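Long-range contact in beta-N-acetylhexosaminidase (Arthrobacter aurescens, PDB 3RCN), which probably hydrolyses terminal non-reducing N-acetyl-D-hexosamine residues from N-acetyl-beta-D-hexosaminides, as a member of glycosyl hydrolase family 20: residues P419-F424 with G530-Y535. Residues are numbered along the deposited sequence; the frame is centred on the assembly and turned at random.
Sequences PVPVGF and GWKRDY. With SO4 (sulfate ion), chain G.
V422 and G423 pair with W531 and K532 in a short two-stranded parallel sheet, which joins a loop of the family 20 catalytic barrel to the C-terminal tail just ahead of helix 535-539. Across it, R533 N donates to G423 O at 3.0 Å, while G423 N makes a weak bond to W531 O. R411, earlier in the same connection as 419-424, bridges the two segments by hydrogen bonds from NE to G423 O and from NH2 to R533 O. At the upstream end G530 CA makes a CA-H...O contact with P421 O at 3.0 Å.

Beyond the paired strands the F424 ring, its CG anti to the carbonyl carbon (chi1 -45°), fits between R533 and Y535. Y535 CB sits over one face of the F424 ring, 4.2 Å from its centroid, as a CH-pi contact, and the Y535 ring turns its edge to that ring in a T-shaped pair with planes at 84°. R533 lies on the side of the F424 ring away from Y535 CB, its CB near CD1 and CE1 and its guanidinium near CZ, the two planes 59° apart. An alanine at F424 would probably leave Y535 without its edge-to-face partner and open a gap beside the R533 guanidinium. That guanidinium is also held by salt bridges, NH1 to E538 and NH2 to E403, and the R533 side chain lies about 8 Å from that of E316, the predicted proton donor, consistent with a place near the active site.

K532 passes P421 CG with its CE at 4.1 Å, and its NZ hydrogen-bonds O1 of a sulfate ion, probably from the crystallisation liquor, at 3.0 Å. At the other end, F424 CZ comes within 3.4 Å of R533 NH1.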
loop_
_atom_site.group_PDB
_atom_site.type_symbol
_atom_site.label_atom_id
_atom_site.label_comp_id
_atom_site.label_asym_id
_atom_site.label_seq_id
_atom_site.Cartn_x
_atom_site.Cartn_y
_atom_site.Cartn_z
ATOM N N PRO A 419 -3.683 16.823 -15.201
ATOM C CA PRO A 419 -2.240 16.599 -15.001
ATOM C C PRO A 419 -1.519 15.864 -16.157
ATOM O O PRO A 419 -1.986 14.819 -16.577
ATOM C CB PRO A 419 -2.193 15.748 -13.719
ATOM C CG PRO A 419 -3.543 15.111 -13.626
ATOM C CD PRO A 419 -4.505 16.100 -14.214
ATOM N N VAL A 420 -0.381 16.394 -16.611
ATOM C CA VAL A 420 0.397 15.831 -17.722
ATOM C C VAL A 420 -0.483 15.257 -18.834
ATOM O O VAL A 420 -0.481 14.041 -19.062
ATOM C CB VAL A 420 1.356 14.727 -17.234
ATOM C CG1 VAL A 420 2.451 14.468 -18.268
ATOM C CG2 VAL A 420 1.962 15.105 -15.890
ATOM N N PRO A 421 -1.256 16.121 -19.513
ATOM C CA PRO A 421 -2.207 15.642 -20.523
ATOM C C PRO A 421 -1.533 15.051 -21.762
ATOM O O PRO A 421 -0.706 15.699 -22.406
ATOM C CB PRO A 421 -2.967 16.910 -20.894
ATOM C CG PRO A 421 -1.982 17.997 -20.676
ATOM C CD PRO A 421 -1.192 17.591 -19.469
ATOM N N VAL A 422 -1.956 13.847 -22.130
ATOM C CA VAL A 422 -1.395 13.133 -23.262
ATOM C C VAL A 422 -2.475 12.271 -23.895
ATOM O O VAL A 422 -3.446 11.899 -23.242
ATOM C CB VAL A 422 -0.204 12.217 -22.866
ATOM C CG1 VAL A 422 1.007 13.034 -22.429
ATOM C CG2 VAL A 422 -0.611 11.206 -21.800
ATOM N N GLY A 423 -2.307 11.959 -25.171
ATOM C CA GLY A 423 -3.253 11.113 -25.858
ATOM C C GLY A 423 -4.537 11.854 -26.154
ATOM O O GLY A 423 -4.595 13.079 -26.073
ATOM N N PHE A 424 -5.553 11.089 -26.533
ATOM C CA PHE A 424 -6.872 11.614 -26.855
ATOM C C PHE A 424 -7.671 11.897 -25.594
ATOM O O PHE A 424 -7.403 11.310 -24.542
ATOM C CB PHE A 424 -7.631 10.614 -27.729
ATOM C CG PHE A 424 -6.803 10.032 -28.839
ATOM C CD1 PHE A 424 -6.358 10.828 -29.876
ATOM C CD2 PHE A 424 -6.462 8.690 -28.833
ATOM C CE1 PHE A 424 -5.591 10.297 -30.890
ATOM C CE2 PHE A 424 -5.701 8.154 -29.851
ATOM C CZ PHE A 424 -5.267 8.960 -30.881
ATOM N N GLY A 530 2.586 18.015 -21.478
ATOM C CA GLY A 530 2.097 16.774 -22.048
ATOM C C GLY A 530 2.170 16.831 -23.561
ATOM O O GLY A 530 2.864 17.679 -24.131
ATOM N N TRP A 531 1.500 15.889 -24.217
ATOM C CA TRP A 531 1.335 15.932 -25.665
ATOM C C TRP A 531 -0.120 15.623 -26.034
ATOM O O TRP A 531 -0.559 14.482 -25.925
ATOM C CB TRP A 531 2.273 14.904 -26.294
ATOM C CG TRP A 531 2.454 15.080 -27.764
ATOM C CD1 TRP A 531 2.045 14.227 -28.751
ATOM C CD2 TRP A 531 3.085 16.183 -28.421
ATOM N NE1 TRP A 531 2.388 14.732 -29.977
ATOM C CE2 TRP A 531 3.027 15.932 -29.802
ATOM C CE3 TRP A 531 3.696 17.358 -27.973
ATOM C CZ2 TRP A 531 3.558 16.812 -30.742
ATOM C CZ3 TRP A 531 4.222 18.229 -28.908
ATOM C CH2 TRP A 531 4.151 17.948 -30.277
ATOM N N LYS A 532 -0.836 16.608 -26.562
ATOM C CA LYS A 532 -2.275 16.465 -26.757
ATOM C C LYS A 532 -2.628 15.952 -28.141
ATOM O O LYS A 532 -2.320 16.594 -29.142
ATOM C CB LYS A 532 -2.989 17.794 -26.531
ATOM C CG LYS A 532 -2.987 18.304 -25.115
ATOM C CD LYS A 532 -3.878 19.529 -25.011
ATOM C CE LYS A 532 -3.763 20.170 -23.622
ATOM N NZ LYS A 532 -4.609 21.392 -23.472
ATOM N N ARG A 533 -3.326 14.824 -28.191
ATOM C CA ARG A 533 -3.709 14.239 -29.467
ATOM C C ARG A 533 -5.206 14.365 -29.736
ATOM O O ARG A 533 -6.017 14.426 -28.805
ATOM C CB ARG A 533 -3.263 12.777 -29.547
ATOM C CG ARG A 533 -1.757 12.630 -29.541
ATOM C CD ARG A 533 -1.353 11.186 -29.486
ATOM N NE ARG A 533 -1.835 10.457 -30.650
ATOM C CZ ARG A 533 -1.638 9.159 -30.844
ATOM N NH1 ARG A 533 -2.105 8.568 -31.936
ATOM N NH2 ARG A 533 -0.970 8.451 -29.943
ATOM N N ASP A 534 -5.544 14.452 -31.023
ATOM C CA ASP A 534 -6.926 14.521 -31.497
ATOM C C ASP A 534 -7.186 13.446 -32.551
ATOM O O ASP A 534 -6.598 13.462 -33.633
ATOM C CB ASP A 534 -7.226 15.908 -32.075
ATOM C CG ASP A 534 -8.588 15.983 -32.744
ATOM O OD1 ASP A 534 -9.476 15.175 -32.395
ATOM O OD2 ASP A 534 -8.769 16.853 -33.623
ATOM N N TYR A 535 -8.082 12.516 -32.236
ATOM C CA TYR A 535 -8.273 11.334 -33.072
ATOM C C TYR A 535 -8.712 11.656 -34.491
ATOM O O TYR A 535 -8.299 10.988 -35.438
ATOM C CB TYR A 535 -9.271 10.361 -32.440
ATOM C CG TYR A 535 -9.396 9.061 -33.200
ATOM C CD1 TYR A 535 -10.592 8.696 -33.804
ATOM C CD2 TYR A 535 -8.305 8.208 -33.335
ATOM C CE1 TYR A 535 -10.705 7.504 -34.515
ATOM C CE2 TYR A 535 -8.404 7.020 -34.041
ATOM C CZ TYR A 535 -9.607 6.672 -34.629
ATOM O OH TYR A 535 -9.708 5.486 -35.328
HETATM S S SO4 G . -7.790 20.775 -26.097
HETATM O O1 SO4 G . -6.941 21.643 -25.282
HETATM O O2 SO4 G . -8.536 19.839 -25.260
HETATM O O3 SO4 G . -8.734 21.602 -26.842
HETATM O O4 SO4 G . -6.960 20.011 -27.027
#